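Local coordinates for protein predicted metal-dependent phosphohydrolase (Magnetospirillum magnetotacticum MS-1, PDB 3KH1) that probably acts as a metal-dependent phosphohydrolase of the HD superfamily, possibly a 5'-deoxynucleotidase, at residues W46-M51 with A139-Q144; A69-I74 with A132-A137. One frame throughout, in Å; residues are numbered along the deposited sequence. Where two conformers were deposited one is given.

Contact 1 (W46-M51 with A139-Q144); sequences WHIATM and ALDRLQ
The amide end of Gln144 meets the imidazole of His47 in the mainly helical HD domain, where segments 46-51 and 139-144 cross, their axes 9.4 Å apart at closest and their directions 121° apart. NE2 of Gln144 donates to ND1 of His47 over 3.2 Å in a nearly straight bond, 171° at the hydrogen. Amide and ring planes stand almost perpendicular; His47 ND1 lies in the plane of the amide, while NE2 of Gln144 approaches well out of the plane of the imidazole (37°). Gln144 gets there by leaving its helix with CG anti to the backbone N and then bending at chi2. The same NE2 also bonds to Glu39 OE2, and His47 is also held by the second subunit: its NE2 bonds to the carbonyl of Val17 there and its ND1 to Lys24 of that subunit. An alanine in place of Gln144 would probably deprive His47 ND1 of its partner on this helix and Glu39 of the amide, and open a gap beside Met51 SE, where CG had lain. Ile48 slides past Leu140 in the opposite direction; it was deposited in two conformers, so its short contacts are doubtful. Asp141 bonds through OD1 to His44 and touches His75, consistent with the histidine and aspartate metal site of HD hydrolases. A bound calcium ion lies about 7 Å from the side chain of Gln144. Nearer the backbone, the chain of Gln144 is flanked by Met51, a selenomethionine whose side chain crosses it at about a right angle, with SE 3.8 Å from Gln144 CB. Met51 then bends at chi3 and sets CE 3.8 Å from Leu143 CD2.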
loop_
_atom_site.group_PDB
_atom_site.type_symbol
_atom_site.label_atom_id
_atom_site.label_comp_id
_atom_site.label_asym_id
_atom_site.label_seq_id
_atom_site.Cartn_x
_atom_site.Cartn_y
_atom_site.Cartn_z
ATOM N N TRP A 46 -1.054 -2.500 -1.323
ATOM C CA TRP A 46 -2.028 -1.536 -0.797
ATOM C C TRP A 46 -3.384 -2.202 -0.611
ATOM O O TRP A 46 -4.019 -2.061 0.434
ATOM C CB TRP A 46 -2.179 -0.327 -1.761
ATOM C CG TRP A 46 -3.386 0.501 -1.397
ATOM C CD1 TRP A 46 -3.451 1.393 -0.400
ATOM C CD2 TRP A 46 -4.667 0.451 -2.014
ATOM N NE1 TRP A 46 -4.697 1.898 -0.299
ATOM C CE2 TRP A 46 -5.476 1.337 -1.297
ATOM C CE3 TRP A 46 -5.189 -0.252 -3.088
ATOM C CZ2 TRP A 46 -6.818 1.527 -1.585
ATOM C CZ3 TRP A 46 -6.535 -0.024 -3.419
ATOM C CH2 TRP A 46 -7.332 0.849 -2.661
ATOM N N HIS A 47 -3.846 -2.880 -1.629
ATOM C CA HIS A 47 -5.189 -3.400 -1.632
ATOM C C HIS A 47 -5.399 -4.456 -0.588
ATOM O O HIS A 47 -6.368 -4.414 0.175
ATOM C CB HIS A 47 -5.485 -3.961 -3.021
ATOM C CG HIS A 47 -6.938 -4.001 -3.394
ATOM N ND1 HIS A 47 -7.344 -4.423 -4.635
ATOM C CD2 HIS A 47 -8.066 -3.694 -2.706
ATOM C CE1 HIS A 47 -8.665 -4.330 -4.709
ATOM N NE2 HIS A 47 -9.134 -3.874 -3.566
ATOM N N ILE A 48 -4.450 -5.378 -0.463
ATOM C CA ILE A 48 -4.607 -6.467 0.515
ATOM C C ILE A 48 -4.434 -5.963 1.940
ATOM O O ILE A 48 -5.076 -6.448 2.846
ATOM C CB ILE A 48 -3.585 -7.632 0.361
ATOM C CG1 ILE A 48 -3.279 -8.036 -1.088
ATOM C CG2 ILE A 48 -4.088 -8.871 1.129
ATOM C CD1 ILE A 48 -4.533 -8.196 -1.971
ATOM N N ALA A 49 -3.505 -5.026 2.158
ATOM C CA ALA A 49 -3.376 -4.456 3.509
ATOM C C ALA A 49 -4.632 -3.713 3.932
ATOM O O ALA A 49 -5.044 -3.807 5.093
ATOM C CB ALA A 49 -2.139 -3.532 3.595
ATOM N N THR A 50 -5.272 -3.011 3.004
ATOM C CA THR A 50 -6.520 -2.355 3.316
ATOM C C THR A 50 -7.614 -3.403 3.633
ATOM O O THR A 50 -8.375 -3.255 4.594
ATOM C CB THR A 50 -6.943 -1.446 2.133
ATOM O OG1 THR A 50 -5.895 -0.512 1.866
ATOM C CG2 THR A 50 -8.212 -0.677 2.428
HETATM N N MSE A 51 -7.636 -4.484 2.863
HETATM C CA MSE A 51 -8.558 -5.594 3.139
HETATM C C MSE A 51 -8.341 -6.198 4.529
HETATM O O MSE A 51 -9.296 -6.614 5.164
HETATM C CB MSE A 51 -8.398 -6.717 2.110
HETATM C CG MSE A 51 -8.942 -6.374 0.735
HETATM SE SE MSE A 51 -8.426 -7.586 -0.666
HETATM C CE MSE A 51 -9.398 -9.208 -0.078
ATOM N N ALA A 139 -4.418 -15.731 3.295
ATOM C CA ALA A 139 -5.806 -15.900 2.858
ATOM C C ALA A 139 -6.291 -14.660 2.106
ATOM O O ALA A 139 -6.929 -14.769 1.048
ATOM C CB ALA A 139 -6.654 -16.169 4.104
ATOM N N LEU A 140 -5.950 -13.481 2.607
ATOM C CA LEU A 140 -6.373 -12.257 1.959
ATOM C C LEU A 140 -5.698 -12.094 0.626
ATOM O O LEU A 140 -6.286 -11.700 -0.387
ATOM C CB LEU A 140 -6.059 -11.060 2.812
ATOM C CG LEU A 140 -6.784 -11.003 4.137
ATOM C CD1 LEU A 140 -6.117 -9.957 5.045
ATOM C CD2 LEU A 140 -8.246 -10.676 3.897
ATOM N N ASP A 141 -4.423 -12.417 0.576
ATOM C CA ASP A 141 -3.642 -12.334 -0.643
ATOM C C ASP A 141 -4.141 -13.283 -1.727
ATOM O O ASP A 141 -4.072 -12.974 -2.922
ATOM C CB ASP A 141 -2.181 -12.618 -0.383
ATOM C CG ASP A 141 -1.344 -12.304 -1.564
ATOM O OD1 ASP A 141 -1.296 -11.110 -1.930
ATOM O OD2 ASP A 141 -0.722 -13.230 -2.067
ATOM N N ARG A 142 -4.652 -14.443 -1.312
ATOM C CA ARG A 142 -5.182 -15.416 -2.257
ATOM C C ARG A 142 -6.610 -15.087 -2.666
ATOM O O ARG A 142 -7.070 -15.447 -3.761
ATOM C CB ARG A 142 -5.130 -16.814 -1.642
ATOM C CG ARG A 142 -3.719 -17.353 -1.448
ATOM C CD ARG A 142 -3.260 -18.166 -2.592
ATOM N NE ARG A 142 -3.356 -17.576 -3.926
ATOM C CZ ARG A 142 -2.456 -16.762 -4.510
ATOM N NH1 ARG A 142 -1.299 -16.441 -3.911
ATOM N NH2 ARG A 142 -2.673 -16.325 -5.755
ATOM N N LEU A 143 -7.364 -14.396 -1.803
ATOM C CA LEU A 143 -8.756 -14.031 -2.135
ATOM C C LEU A 143 -8.817 -12.959 -3.191
ATOM O O LEU A 143 -9.654 -12.994 -4.101
ATOM C CB LEU A 143 -9.415 -13.519 -0.870
ATOM C CG LEU A 143 -10.850 -12.986 -0.985
ATOM C CD1 LEU A 143 -11.823 -14.055 -1.540
ATOM C CD2 LEU A 143 -11.377 -12.452 0.359
ATOM N N GLN A 144 -7.957 -11.960 -3.049
ATOM C CA GLN A 144 -8.061 -10.798 -3.918
ATOM C C GLN A 144 -7.990 -11.107 -5.433
ATOM O O GLN A 144 -8.795 -10.547 -6.211
ATOM C CB GLN A 144 -7.098 -9.699 -3.478
ATOM C CG GLN A 144 -7.156 -8.374 -4.263
ATOM C CD GLN A 144 -6.159 -8.282 -5.378
ATOM O OE1 GLN A 144 -5.526 -9.275 -5.787
ATOM N NE2 GLN A 144 -5.932 -7.028 -5.838
#

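Contact 2 (A69-I74 with A132-A137); sequences ARMLLI and ADARFA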
loop_
_atom_site.group_PDB
_atom_site.type_symbol
_atom_site.label_atom_id
_atom_site.label_comp_id
_atom_site.label_asym_id
_atom_site.label_seq_id
_atom_site.Cartn_x
_atom_site.Cartn_y
_atom_site.Cartn_z
ATOM N N ALA A 69 -1.131 -6.256 8.534
ATOM C CA ALA A 69 -1.021 -5.164 7.584
ATOM C C ALA A 69 0.438 -4.926 7.246
ATOM O O ALA A 69 0.788 -4.793 6.073
ATOM C CB ALA A 69 -1.693 -3.884 8.096
ATOM N N ARG A 70 1.278 -4.826 8.258
ATOM C CA ARG A 70 2.723 -4.575 8.027
ATOM C C ARG A 70 3.346 -5.674 7.191
ATOM O O ARG A 70 4.056 -5.433 6.219
ATOM C CB ARG A 70 3.451 -4.436 9.366
ATOM C CG ARG A 70 4.926 -4.213 9.263
ATOM C CD ARG A 70 5.597 -3.925 10.541
ATOM N NE ARG A 70 5.610 -5.031 11.503
ATOM C CZ ARG A 70 4.859 -5.111 12.603
ATOM N NH1 ARG A 70 3.811 -4.327 12.767
ATOM N NH2 ARG A 70 5.094 -6.056 13.494
HETATM N N MSE A 71 3.007 -6.908 7.529
HETATM C CA MSE A 71 3.499 -8.063 6.811
HETATM C C MSE A 71 3.085 -8.010 5.335
HETATM O O MSE A 71 3.890 -8.236 4.434
HETATM C CB MSE A 71 2.936 -9.339 7.481
HETATM C CG MSE A 71 3.325 -10.643 6.823
HETATM SE SE MSE A 71 2.411 -12.155 7.656
HETATM C CE MSE A 71 3.515 -12.300 9.236
ATOM N N LEU A 72 1.831 -7.677 5.077
ATOM C CA LEU A 72 1.372 -7.550 3.704
ATOM C C LEU A 72 2.053 -6.398 2.983
ATOM O O LEU A 72 2.353 -6.502 1.788
ATOM C CB LEU A 72 -0.147 -7.400 3.652
ATOM C CG LEU A 72 -0.917 -8.697 3.988
ATOM C CD1 LEU A 72 -2.397 -8.358 4.227
ATOM C CD2 LEU A 72 -0.727 -9.691 2.896
ATOM N N LEU A 73 2.258 -5.285 3.644
ATOM C CA LEU A 73 2.920 -4.141 2.999
ATOM C C LEU A 73 4.328 -4.538 2.538
ATOM O O LEU A 73 4.807 -4.041 1.528
ATOM C CB LEU A 73 3.004 -2.948 3.906
ATOM C CG LEU A 73 1.630 -2.319 4.246
ATOM C CD1 LEU A 73 1.804 -1.265 5.348
ATOM C CD2 LEU A 73 1.008 -1.652 2.983
ATOM N N ILE A 74 5.000 -5.444 3.253
ATOM C CA ILE A 74 6.390 -5.773 2.900
ATOM C C ILE A 74 6.551 -7.099 2.159
ATOM O O ILE A 74 7.661 -7.429 1.737
ATOM C CB ILE A 74 7.347 -5.684 4.123
ATOM C CG1 ILE A 74 7.028 -6.683 5.233
ATOM C CG2 ILE A 74 7.307 -4.271 4.663
ATOM C CD1 ILE A 74 7.560 -8.118 5.014
ATOM N N ALA A 132 -0.589 -17.650 12.922
ATOM C CA ALA A 132 -1.928 -17.087 12.770
ATOM C C ALA A 132 -1.898 -15.868 11.867
ATOM O O ALA A 132 -2.732 -15.742 10.964
ATOM C CB ALA A 132 -2.571 -16.747 14.169
ATOM N N ASP A 133 -0.972 -14.944 12.115
ATOM C CA ASP A 133 -0.884 -13.766 11.290
ATOM C C ASP A 133 -0.616 -14.118 9.818
ATOM O O ASP A 133 -1.196 -13.520 8.912
ATOM C CB ASP A 133 0.212 -12.815 11.807
ATOM C CG ASP A 133 -0.180 -12.081 13.101
ATOM O OD1 ASP A 133 -1.352 -12.109 13.551
ATOM O OD2 ASP A 133 0.778 -11.478 13.632
ATOM N N ALA A 134 0.320 -15.035 9.573
ATOM C CA ALA A 134 0.676 -15.398 8.213
ATOM C C ALA A 134 -0.483 -16.077 7.492
ATOM O O ALA A 134 -0.652 -15.852 6.295
ATOM C CB ALA A 134 1.956 -16.287 8.194
ATOM N N ARG A 135 -1.264 -16.902 8.182
ATOM C CA ARG A 135 -2.392 -17.550 7.566
ATOM C C ARG A 135 -3.469 -16.552 7.152
ATOM O O ARG A 135 -4.052 -16.671 6.068
ATOM C CB ARG A 135 -3.014 -18.649 8.433
ATOM C CG ARG A 135 -2.162 -19.908 8.477
ATOM C CD ARG A 135 -2.809 -21.032 9.244
ATOM N NE ARG A 135 -2.404 -20.967 10.619
ATOM C CZ ARG A 135 -3.146 -20.559 11.638
ATOM N NH1 ARG A 135 -4.397 -20.100 11.469
ATOM N NH2 ARG A 135 -2.601 -20.580 12.853
ATOM N N PHE A 136 -3.725 -15.550 7.988
ATOM C CA PHE A 136 -4.736 -14.550 7.627
ATOM C C PHE A 136 -4.211 -13.677 6.478
ATOM O O PHE A 136 -4.911 -13.419 5.533
ATOM C CB PHE A 136 -5.163 -13.738 8.844
ATOM C CG PHE A 136 -6.371 -12.902 8.595
ATOM C CD1 PHE A 136 -7.600 -13.486 8.316
ATOM C CD2 PHE A 136 -6.295 -11.503 8.646
ATOM C CE1 PHE A 136 -8.682 -12.696 8.060
ATOM C CE2 PHE A 136 -7.417 -10.699 8.399
ATOM C CZ PHE A 136 -8.588 -11.302 8.125
ATOM N N ALA A 137 -2.935 -13.281 6.558
ATOM C CA ALA A 137 -2.307 -12.521 5.468
ATOM C C ALA A 137 -2.391 -13.279 4.141
ATOM O O ALA A 137 -2.798 -12.729 3.099
ATOM C CB ALA A 137 -0.834 -12.251 5.813
#
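Met71, a selenomethionine, lays its selenium on the backbone and methyls of the opposing helix: SE is 3.7 Å from Ala134 CA and equally 3.7 Å from Ala137 CB. The chain runs out extended, with CG anti to the backbone N (chi1 178°), and turns only at chi3, which sends CE to within 4.2 Å of Asp133 CB. Ala137 is shared. Its methyl also meets Leu72, whose CD2 comes 3.9 Å from Ala137 CB and 3.7 Å from Ala137 O, so one small side chain is held between the selenium of one residue and a branch of the next. No hydrogen bond passes between the two segments; their contact is apolar. Ala134 and Ala137 put little beyond the backbone in the way of the long Met71 chain, and the axes of the segments come within 9.8 Å at 57°. The segments belong to helices 65-74 and 132-151 of the HD domain; the first runs directly into His75, and helix 132-151 meets helix 65-74 near its own start. Around this first shell, Met71 is packed by Leu122, Glu125 and Tyr126 of helix 113-128, and Leu72 by Ile48 and Ala52 of helix 41-54. Farther out lie the polar ties: Asp133 forms a salt bridge through OD2 with Arg67 and a hydrogen bond through OD1 with the backbone N of Gln64, which binds the start of helix 132-151 to the region where helix 65-74 begins. At the other end of helix 65-74, the carbonyl of Leu72 bonds to Ser45 OG and to His75 ND1, a bond that would help orient that histidine, and the next carbonyl, that of Leu73, reaches Trp46 NE1 of the second subunit.

In the fold
Both contacts use helix 132-151: contact 2 sits near its start and contact 1 further along, and the centres of the two are about 9 Å apart. The partners, helices 41-54 and 65-74, follow each other in the chain, so contact 2 is nested within the loop that contact 1 closes. These two helices also touch each other, with Ala49 CB 3.7 Å from Leu73 CD2, which completes a three-helix core inside the HD domain. The second subunit touches both contacts; the helices that carry or lead into His44, His75 and Asp141 therefore also lie at or near the dimer interface.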